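Local coordinates for superoxide reductase (Giardia intestinalis, PDB 4D7P), which reduces superoxide, probably to hydrogen peroxide, at a mononuclear iron centre of the desulfoferrodoxin type, at residues Asn28-Arg33 with Ile51-Ile56; Leu64-Gln69 with Glu88-Leu93. All coordinates share one frame; numbering follows the deposited sequence.

Contact 1 of 2, residues Asn28-Arg33 with Ile51-Ile56; sequences NHVDIR and IRLFGI
Two residues before Val30, whose side chain meets Leu53 across the contact, Asn28 ND2 is gripped by two oxygens, Val84 O of the same chain and Glu77 OE2 of the second subunit. Strands 29-33 and 51-56 belong to opposing sheets of the immunoglobulin-like β-sandwich of this family; the axes of these short segments approach to 9.3 Å, with N-to-C directions 144° apart, roughly antiparallel. No hydrogen bond joins them; branched aliphatic side chains fill the space between. Val30 and Leu53 meet tip to tip, with Val30 CG2 lying 4.1 Å from Leu53 CD2. The two isoleucines instead lie alongside each other, pointing opposite ways. With CG1 of Ile51 set beside its backbone N (chi1 -67°), the CG2 methyl stands anti to that nitrogen and faces Ile32. Branched hydrocarbon side chains suit a buried interface between sheets with no hydrogen bond across it. Residues turned from this interface can be polar: in strand 51-56 the guanidinium of Arg52 has Phe54 CZ over the centre of one face, 3.6 Å above its plane. Between the sheets, Ile51 CG2 touches both the CG2 and the CD1 of Ile32, each at 3.8 Å.

Contact 2 of 2, residues Leu64-Gln69 with Glu88-Leu93; sequences LELGCQ and EKYKGL
Apolar contacts dominate where Leu64 and Leu66 offer branched methyls to the aromatic side chain of Tyr90. Leu64 crosses the tyrosine at about a right angle and brings CD2 to the ring edge, near its plane, 4.1 Å from Tyr90 CE1. Leu66 runs alongside, pointing the other way, its CD2 reaching obliquely to within 3.9 Å of Tyr90 CZ. Both methyls also make van der Waals contacts, not hydrogen bonds, with the phenol oxygen: Leu66 CD2 lies 3.5 Å from Tyr90 OH, and Leu64 CD2 is almost as near. With CG anti to the carbonyl carbon (chi1 -53°), the ring is directed at strand 64-69, and its length carries the hydroxyl end to the leucines. Leu75 of the second subunit packs on all three residues.

Backbone hydrogen bonds tie strand 64-69 to its neighbour 48-57. Two residues, Leu66 and Gly67, stand opposite the single Leu53, as in a classic beta bulge; Gly67, with both backbone angles at 179°, has a fully extended geometry that a residue without a side chain adopts readily. Gly67 to Gln69 pair antiparallel with a strand of that same second subunit.

Between these two segments the contact rests on dispersion and shape fit, which favours a close fit over a directional bond.

Overall arrangement
The centres of the two contacts lie 7 Å apart, and along the chain contact 1 is complete before contact 2 begins. Contact 1 spans the sandwich from the three-stranded sheet to the four-stranded one; contact 2 joins strands 63-71 and 90-99 of the latter, which flank 48-57. Where they meet, a salt bridge of 2.6 Å links Arg52 NE to Glu65 OE1, and Phe54 CD2 packs on Glu65 CA. Strand 48-57 thus lies at the meeting of both contacts, while 63-71 carries the sheet on across the interface to the second subunit. The iron, held by Glu17, His19, His40, His46, Cys99 and His102, is about 12 Å from the side chain of Ile51, and strand 90-99 ends at its cysteine ligand.

Contact 1 of 2, residues Asn28-Arg33 with Ile51-Ile56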
loop_
_atom_site.group_PDB
_atom_site.type_symbol
_atom_site.label_atom_id
_atom_site.label_comp_id
_atom_site.label_asym_id
_atom_site.label_seq_id
_atom_site.Cartn_x
_atom_site.Cartn_y
_atom_site.Cartn_z
ATOM N N ASN A 28 -4.368 -17.129 15.701
ATOM C CA ASN A 28 -4.870 -15.969 14.974
ATOM C C ASN A 28 -3.912 -15.591 13.849
ATOM O O ASN A 28 -4.094 -14.579 13.168
ATOM C CB ASN A 28 -5.103 -14.780 15.917
ATOM C CG ASN A 28 -3.823 -14.241 16.502
ATOM O OD1 ASN A 28 -2.850 -14.976 16.673
ATOM N ND2 ASN A 28 -3.808 -12.941 16.811
ATOM N N HIS A 29 -2.905 -16.437 13.655
ATOM C CA HIS A 29 -1.924 -16.258 12.597
ATOM C C HIS A 29 -2.398 -16.874 11.289
ATOM O O HIS A 29 -2.845 -18.025 11.268
ATOM C CB HIS A 29 -0.601 -16.892 12.987
ATOM C CG HIS A 29 0.496 -16.574 12.039
ATOM N ND1 HIS A 29 1.268 -15.439 12.154
ATOM C CD2 HIS A 29 0.920 -17.212 10.923
ATOM C CE1 HIS A 29 2.139 -15.405 11.163
ATOM N NE2 HIS A 29 1.952 -16.470 10.404
ATOM N N VAL A 30 -2.259 -16.131 10.198
ATOM C CA VAL A 30 -2.738 -16.582 8.897
ATOM C C VAL A 30 -1.601 -16.549 7.880
ATOM O O VAL A 30 -1.052 -15.491 7.616
ATOM C CB VAL A 30 -3.896 -15.703 8.380
ATOM C CG1 VAL A 30 -4.360 -16.191 7.020
ATOM C CG2 VAL A 30 -5.048 -15.683 9.378
ATOM N N ASP A 31 -1.225 -17.706 7.336
ATOM C CA ASP A 31 -0.208 -17.767 6.276
ATOM C C ASP A 31 -0.871 -17.951 4.930
ATOM O O ASP A 31 -1.723 -18.820 4.784
ATOM C CB ASP A 31 0.785 -18.914 6.509
ATOM C CG ASP A 31 1.695 -18.663 7.688
ATOM O OD1 ASP A 31 2.573 -17.779 7.590
ATOM O OD2 ASP A 31 1.533 -19.350 8.712
ATOM N N ILE A 32 -0.462 -17.154 3.948
ATOM C CA ILE A 32 -1.069 -17.188 2.624
ATOM C C ILE A 32 -0.050 -17.422 1.511
ATOM O O ILE A 32 1.044 -16.856 1.539
ATOM C CB ILE A 32 -1.814 -15.870 2.322
ATOM C CG1 ILE A 32 -2.896 -15.612 3.373
ATOM C CG2 ILE A 32 -2.369 -15.895 0.903
ATOM C CD1 ILE A 32 -3.603 -14.308 3.200
ATOM N N ARG A 33 -0.411 -18.259 0.542
ATOM C CA ARG A 33 0.350 -18.389 -0.703
ATOM C C ARG A 33 -0.585 -18.630 -1.885
ATOM O O ARG A 33 -1.622 -19.290 -1.743
ATOM C CB ARG A 33 1.377 -19.524 -0.613
ATOM C CG ARG A 33 0.808 -20.845 -0.182
ATOM C CD ARG A 33 1.830 -21.955 -0.394
ATOM N NE ARG A 33 1.939 -22.340 -1.802
ATOM C CZ ARG A 33 3.069 -22.720 -2.394
ATOM N NH1 ARG A 33 4.205 -22.751 -1.708
ATOM N NH2 ARG A 33 3.069 -23.056 -3.679
ATOM N N ILE A 51 -2.054 -9.067 -1.918
ATOM C CA ILE A 51 -2.791 -10.102 -1.229
ATOM C C ILE A 51 -3.427 -9.380 -0.061
ATOM O O ILE A 51 -2.720 -8.852 0.806
ATOM C CB ILE A 51 -1.888 -11.247 -0.756
ATOM C CG1 ILE A 51 -1.306 -12.018 -1.948
ATOM C CG2 ILE A 51 -2.649 -12.174 0.165
ATOM C CD1 ILE A 51 -0.191 -12.971 -1.549
ATOM N N ARG A 52 -4.751 -9.285 -0.068
ATOM C CA ARG A 52 -5.462 -8.623 1.020
ATOM C C ARG A 52 -6.187 -9.639 1.855
ATOM O O ARG A 52 -6.675 -10.632 1.320
ATOM C CB ARG A 52 -6.461 -7.600 0.477
ATOM C CG ARG A 52 -5.807 -6.426 -0.186
ATOM C CD ARG A 52 -6.667 -5.861 -1.281
ATOM N NE ARG A 52 -7.560 -4.817 -0.799
ATOM C CZ ARG A 52 -8.674 -4.463 -1.432
ATOM N NH1 ARG A 52 -9.008 -5.094 -2.552
ATOM N NH2 ARG A 52 -9.462 -3.503 -0.951
ATOM N N LEU A 53 -6.265 -9.376 3.159
ATOM C CA LEU A 53 -7.024 -10.208 4.078
ATOM C C LEU A 53 -8.145 -9.393 4.710
ATOM O O LEU A 53 -7.911 -8.313 5.253
ATOM C CB LEU A 53 -6.123 -10.804 5.176
ATOM C CG LEU A 53 -6.824 -11.809 6.101
ATOM C CD1 LEU A 53 -7.310 -13.011 5.296
ATOM C CD2 LEU A 53 -5.926 -12.270 7.260
ATOM N N PHE A 54 -9.360 -9.916 4.614
ATOM C CA PHE A 54 -10.537 -9.294 5.208
ATOM C C PHE A 54 -11.089 -10.165 6.326
ATOM O O PHE A 54 -11.099 -11.392 6.212
ATOM C CB PHE A 54 -11.642 -9.076 4.166
ATOM C CG PHE A 54 -11.261 -8.160 3.044
ATOM C CD1 PHE A 54 -10.617 -8.652 1.916
ATOM C CD2 PHE A 54 -11.578 -6.816 3.096
ATOM C CE1 PHE A 54 -10.268 -7.809 0.882
ATOM C CE2 PHE A 54 -11.231 -5.964 2.055
ATOM C CZ PHE A 54 -10.573 -6.462 0.955
ATOM N N GLY A 55 -11.553 -9.531 7.401
ATOM C CA GLY A 55 -12.407 -10.212 8.365
ATOM C C GLY A 55 -13.878 -9.827 8.235
ATOM O O GLY A 55 -14.212 -8.645 8.168
ATOM N N ILE A 56 -14.766 -10.815 8.202
ATOM C CA ILE A 56 -16.200 -10.538 8.219
ATOM C C ILE A 56 -16.688 -10.502 9.666
ATOM O O ILE A 56 -16.622 -11.509 10.381
ATOM C CB ILE A 56 -17.001 -11.579 7.449
ATOM C CG1 ILE A 56 -16.312 -11.904 6.126
ATOM C CG2 ILE A 56 -18.408 -11.078 7.206
ATOM C CD1 ILE A 56 -16.080 -10.723 5.263
#

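Contact 2 of 2, residues Leu64-Gln69 with Glu88-Leu93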
loop_
_atom_site.group_PDB
_atom_site.type_symbol
_atom_site.label_atom_id
_atom_site.label_comp_id
_atom_site.label_asym_id
_atom_site.label_seq_id
_atom_site.Cartn_x
_atom_site.Cartn_y
_atom_site.Cartn_z
ATOM N N LEU A 64 -14.340 -6.235 6.703
ATOM C CA LEU A 64 -13.336 -5.297 7.188
ATOM C C LEU A 64 -11.917 -5.670 6.724
ATOM O O LEU A 64 -11.430 -6.754 7.036
ATOM C CB LEU A 64 -13.400 -5.257 8.715
ATOM C CG LEU A 64 -12.514 -4.300 9.502
ATOM C CD1 LEU A 64 -12.894 -2.843 9.217
ATOM C CD2 LEU A 64 -12.627 -4.609 10.991
ATOM N N GLU A 65 -11.256 -4.788 5.979
ATOM C CA GLU A 65 -9.908 -5.092 5.516
ATOM C C GLU A 65 -8.943 -5.000 6.676
ATOM O O GLU A 65 -8.841 -3.970 7.338
ATOM C CB GLU A 65 -9.458 -4.160 4.391
ATOM C CG GLU A 65 -8.147 -4.637 3.761
ATOM C CD GLU A 65 -7.638 -3.723 2.668
ATOM O OE1 GLU A 65 -8.162 -3.776 1.541
ATOM O OE2 GLU A 65 -6.706 -2.948 2.934
ATOM N N LEU A 66 -8.248 -6.095 6.933
ATOM C CA LEU A 66 -7.307 -6.139 8.036
ATOM C C LEU A 66 -5.962 -5.610 7.604
ATOM O O LEU A 66 -5.256 -4.977 8.399
ATOM C CB LEU A 66 -7.173 -7.566 8.571
ATOM C CG LEU A 66 -8.521 -8.246 8.842
ATOM C CD1 LEU A 66 -8.286 -9.664 9.298
ATOM C CD2 LEU A 66 -9.320 -7.463 9.880
ATOM N N GLY A 67 -5.600 -5.870 6.349
ATOM C CA GLY A 67 -4.341 -5.373 5.818
ATOM C C GLY A 67 -4.108 -5.809 4.382
ATOM O O GLY A 67 -4.935 -6.510 3.803
ATOM N N CYS A 68 -2.984 -5.387 3.809
ATOM C CA CYS A 68 -2.714 -5.600 2.395
ATOM C C CYS A 68 -1.235 -5.766 2.162
ATOM O O CYS A 68 -0.459 -4.830 2.406
ATOM C CB CYS A 68 -3.242 -4.433 1.550
ATOM S SG CYS A 68 -2.834 -4.521 -0.243
ATOM N N GLN A 69 -0.848 -6.954 1.700
ATOM C CA GLN A 69 0.516 -7.223 1.271
ATOM C C GLN A 69 0.686 -6.801 -0.179
ATOM O O GLN A 69 0.133 -7.423 -1.093
ATOM C CB GLN A 69 0.874 -8.704 1.410
ATOM C CG GLN A 69 2.273 -9.067 0.878
ATOM C CD GLN A 69 3.390 -8.459 1.719
ATOM O OE1 GLN A 69 3.642 -8.900 2.832
ATOM N NE2 GLN A 69 4.066 -7.442 1.182
ATOM N N GLU A 88 -11.894 -13.645 17.573
ATOM C CA GLU A 88 -13.219 -14.107 17.966
ATOM C C GLU A 88 -14.295 -13.138 17.481
ATOM O O GLU A 88 -15.478 -13.471 17.441
ATOM C CB GLU A 88 -13.297 -14.291 19.490
ATOM C CG GLU A 88 -13.155 -13.007 20.308
ATOM C CD GLU A 88 -11.706 -12.600 20.550
ATOM O OE1 GLU A 88 -10.794 -13.364 20.156
ATOM O OE2 GLU A 88 -11.486 -11.512 21.137
ATOM N N LYS A 89 -13.873 -11.942 17.087
ATOM C CA LYS A 89 -14.815 -10.924 16.661
ATOM C C LYS A 89 -15.345 -11.187 15.254
ATOM O O LYS A 89 -16.305 -10.547 14.827
ATOM C CB LYS A 89 -14.168 -9.534 16.739
ATOM C CG LYS A 89 -13.884 -9.065 18.181
ATOM C CD LYS A 89 -13.396 -7.616 18.232
ATOM C CE LYS A 89 -13.069 -7.181 19.660
ATOM N NZ LYS A 89 -12.761 -5.723 19.751
ATOM N N TYR A 90 -14.738 -12.136 14.539
ATOM C CA TYR A 90 -15.116 -12.393 13.151
ATOM C C TYR A 90 -15.737 -13.765 12.968
ATOM O O TYR A 90 -15.449 -14.690 13.727
ATOM C CB TYR A 90 -13.895 -12.258 12.223
ATOM C CG TYR A 90 -13.161 -10.946 12.376
ATOM C CD1 TYR A 90 -13.550 -9.818 11.657
ATOM C CD2 TYR A 90 -12.088 -10.828 13.255
ATOM C CE1 TYR A 90 -12.886 -8.613 11.803
ATOM C CE2 TYR A 90 -11.415 -9.630 13.404
ATOM C CZ TYR A 90 -11.817 -8.526 12.675
ATOM O OH TYR A 90 -11.138 -7.336 12.828
ATOM N N LYS A 91 -16.569 -13.902 11.942
ATOM C CA LYS A 91 -17.193 -15.184 11.635
ATOM C C LYS A 91 -16.508 -15.881 10.462
ATOM O O LYS A 91 -16.716 -17.072 10.226
ATOM C CB LYS A 91 -18.686 -14.998 11.346
ATOM C CG LYS A 91 -19.033 -14.000 10.256
ATOM C CD LYS A 91 -20.497 -13.581 10.391
ATOM C CE LYS A 91 -20.916 -12.584 9.320
ATOM N NZ LYS A 91 -22.244 -11.958 9.605
ATOM N N GLY A 92 -15.683 -15.133 9.736
ATOM C CA GLY A 92 -14.940 -15.689 8.620
ATOM C C GLY A 92 -13.810 -14.779 8.163
ATOM O O GLY A 92 -13.809 -13.586 8.474
ATOM N N LEU A 93 -12.853 -15.350 7.434
ATOM C CA LEU A 93 -11.766 -14.594 6.804
ATOM C C LEU A 93 -11.858 -14.713 5.287
ATOM O O LEU A 93 -12.145 -15.791 4.747
ATOM C CB LEU A 93 -10.395 -15.099 7.266
ATOM C CG LEU A 93 -10.151 -15.131 8.763
ATOM C CD1 LEU A 93 -8.771 -15.719 9.062
ATOM C CD2 LEU A 93 -10.274 -13.713 9.289
#